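Local atomic coordinates of lipopolysaccharide heptosyltransferase 2 (PDB entry 1PSW), a protein that transfers the second heptose from ADP-L-glycero-D-manno-heptose to heptosyl-Kdo2-lipid A while the inner core of lipopolysaccharide is built. Residues G107-M112 / N118-L123. Sequence-based numbering, arbitrary orientation.
Sequences GWRGEM and NDVRVL
Trp108 and Arg121 pair at the margin of the first of two six-stranded parallel sheets, the Rossmann-like pair of a GT-B glycosyltransferase, where strand 119-121 is the outermost strand beside 104-108. Two backbone hydrogen bonds hold the strands in parallel register: Arg121 N donates to Gly107 O at 3.1 Å, and Arg109 N donates to Arg121 O at 2.9 Å, so that Arg121 binds through its N and O to the residues on either side of Trp108, as in parallel pairing. Gly107 N is buried by the pairing without a polar partner.

The indole of Trp108 is clasped between two residues of the edge strand and its continuation. Arg121 CB lies against one face, 3.5 Å from Trp108 CE3, while Leu123 reaches across the opposite face in a CH-pi contact, its CD1 4.0 Å from the centroid of the six-membered ring. Arg134 O of helix 131-137 accepts a hydrogen bond from Trp108 NE1, and Trp128, ahead of that helix, meets the ring edge-to-face.

Just past the end of strand 104-108, Arg109 runs alongside Val120, pointing the same way, with CB 3.6 Å from Val120 CG2. Its guanidinium passes over Val122 CG1 and bonds through NH1 to Tyr114 OH.

Polar contacts along the edge strand centre on Arg121, whose chain bends at chi2 (-63°) and turns its head to Asp119. Thr106 OG1 also hydrogen-bonds Asp119 OD2, and Tyr140 O also accepts from Arg121 NH2. In the salt bridge itself Arg121 NE points almost straight (171°) at Asp119 OD1, 3.2 Å away, and NH2 takes OD2.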
loop_
_atom_site.group_PDB
_atom_site.type_symbol
_atom_site.label_atom_id
_atom_site.label_comp_id
_atom_site.label_asym_id
_atom_site.label_seq_id
_atom_site.Cartn_x
_atom_site.Cartn_y
_atom_site.Cartn_z
ATOM N N GLY A 107 2.995 18.598 10.062
ATOM C CA GLY A 107 3.546 17.257 10.112
ATOM C C GLY A 107 3.905 16.840 11.523
ATOM O O GLY A 107 4.054 17.688 12.402
ATOM N N TRP A 108 4.026 15.536 11.759
ATOM C CA TRP A 108 4.397 15.074 13.092
ATOM C C TRP A 108 5.853 15.465 13.312
ATOM O O TRP A 108 6.617 15.595 12.358
ATOM C CB TRP A 108 4.220 13.559 13.221
ATOM C CG TRP A 108 2.789 13.139 13.091
ATOM C CD1 TRP A 108 2.166 12.664 11.970
ATOM C CD2 TRP A 108 1.782 13.205 14.112
ATOM N NE1 TRP A 108 0.834 12.430 12.231
ATOM C CE2 TRP A 108 0.573 12.755 13.536
ATOM C CE3 TRP A 108 1.785 13.602 15.460
ATOM C CZ2 TRP A 108 -0.621 12.693 14.255
ATOM C CZ3 TRP A 108 0.592 13.536 16.179
ATOM C CH2 TRP A 108 -0.593 13.085 15.571
ATOM N N ARG A 109 6.230 15.663 14.566
ATOM C CA ARG A 109 7.589 16.070 14.898
ATOM C C ARG A 109 8.680 15.258 14.203
ATOM O O ARG A 109 9.637 15.828 13.685
ATOM C CB ARG A 109 7.788 16.030 16.414
ATOM C CG ARG A 109 9.091 16.649 16.887
ATOM C CD ARG A 109 9.078 16.845 18.394
ATOM N NE ARG A 109 8.960 15.584 19.121
ATOM C CZ ARG A 109 8.830 15.499 20.441
ATOM N NH1 ARG A 109 8.800 16.604 21.172
ATOM N NH2 ARG A 109 8.733 14.314 21.028
ATOM N N GLY A 110 8.543 13.936 14.183
ATOM C CA GLY A 110 9.551 13.111 13.535
ATOM C C GLY A 110 10.948 13.381 14.070
ATOM O O GLY A 110 11.161 13.342 15.279
ATOM N N GLU A 111 11.899 13.659 13.179
ATOM C CA GLU A 111 13.272 13.939 13.592
ATOM C C GLU A 111 13.458 15.395 13.998
ATOM O O GLU A 111 14.224 16.128 13.369
ATOM C CB GLU A 111 14.258 13.619 12.469
ATOM C CG GLU A 111 14.134 12.230 11.887
ATOM C CD GLU A 111 15.308 11.878 10.987
ATOM O OE1 GLU A 111 15.789 12.768 10.249
ATOM O OE2 GLU A 111 15.739 10.705 11.007
HETATM N N MSE A 112 12.743 15.810 15.039
HETATM C CA MSE A 112 12.829 17.171 15.560
HETATM C C MSE A 112 12.725 18.238 14.476
HETATM O O MSE A 112 13.626 19.060 14.329
HETATM C CB MSE A 112 14.152 17.361 16.307
HETATM C CG MSE A 112 14.516 16.230 17.258
HETATM SE SE MSE A 112 13.116 15.824 18.532
HETATM C CE MSE A 112 12.861 13.956 18.083
ATOM N N ASN A 118 6.179 24.708 11.037
ATOM C CA ASN A 118 5.667 25.701 11.975
ATOM C C ASN A 118 4.374 25.225 12.625
ATOM O O ASN A 118 3.765 25.939 13.422
ATOM C CB ASN A 118 5.439 27.048 11.283
ATOM C CG ASN A 118 4.854 26.907 9.898
ATOM O OD1 ASN A 118 3.947 26.110 9.664
ATOM N ND2 ASN A 118 5.372 27.696 8.966
ATOM N N ASP A 119 3.958 24.013 12.277
ATOM C CA ASP A 119 2.750 23.421 12.837
ATOM C C ASP A 119 3.080 21.976 13.192
ATOM O O ASP A 119 2.474 21.034 12.677
ATOM C CB ASP A 119 1.607 23.490 11.821
ATOM C CG ASP A 119 0.316 22.886 12.346
ATOM O OD1 ASP A 119 0.091 22.918 13.572
ATOM O OD2 ASP A 119 -0.486 22.390 11.528
ATOM N N VAL A 120 4.064 21.824 14.074
ATOM C CA VAL A 120 4.528 20.521 14.529
ATOM C C VAL A 120 3.523 19.863 15.468
ATOM O O VAL A 120 2.963 20.511 16.353
ATOM C CB VAL A 120 5.887 20.655 15.259
ATOM C CG1 VAL A 120 5.753 21.606 16.441
ATOM C CG2 VAL A 120 6.374 19.292 15.726
ATOM N N ARG A 121 3.293 18.572 15.264
ATOM C CA ARG A 121 2.361 17.822 16.097
ATOM C C ARG A 121 3.165 16.806 16.904
ATOM O O ARG A 121 3.926 16.023 16.338
ATOM C CB ARG A 121 1.332 17.093 15.219
ATOM C CG ARG A 121 0.629 17.961 14.169
ATOM C CD ARG A 121 -0.203 19.065 14.802
ATOM N NE ARG A 121 -0.925 19.868 13.810
ATOM C CZ ARG A 121 -1.993 19.455 13.132
ATOM N NH1 ARG A 121 -2.484 18.237 13.329
ATOM N NH2 ARG A 121 -2.580 20.267 12.262
ATOM N N VAL A 122 3.009 16.824 18.226
ATOM C CA VAL A 122 3.731 15.888 19.087
ATOM C C VAL A 122 2.937 14.592 19.133
ATOM O O VAL A 122 1.778 14.576 19.550
ATOM C CB VAL A 122 3.884 16.421 20.527
ATOM C CG1 VAL A 122 4.802 15.508 21.317
ATOM C CG2 VAL A 122 4.424 17.837 20.506
ATOM N N LEU A 123 3.578 13.508 18.717
ATOM C CA LEU A 123 2.939 12.204 18.661
ATOM C C LEU A 123 2.905 11.396 19.953
ATOM O O LEU A 123 3.925 11.183 20.605
ATOM C CB LEU A 123 3.602 11.370 17.560
ATOM C CG LEU A 123 3.084 9.947 17.342
ATOM C CD1 LEU A 123 1.606 9.986 16.990
ATOM C CD2 LEU A 123 3.885 9.276 16.234
#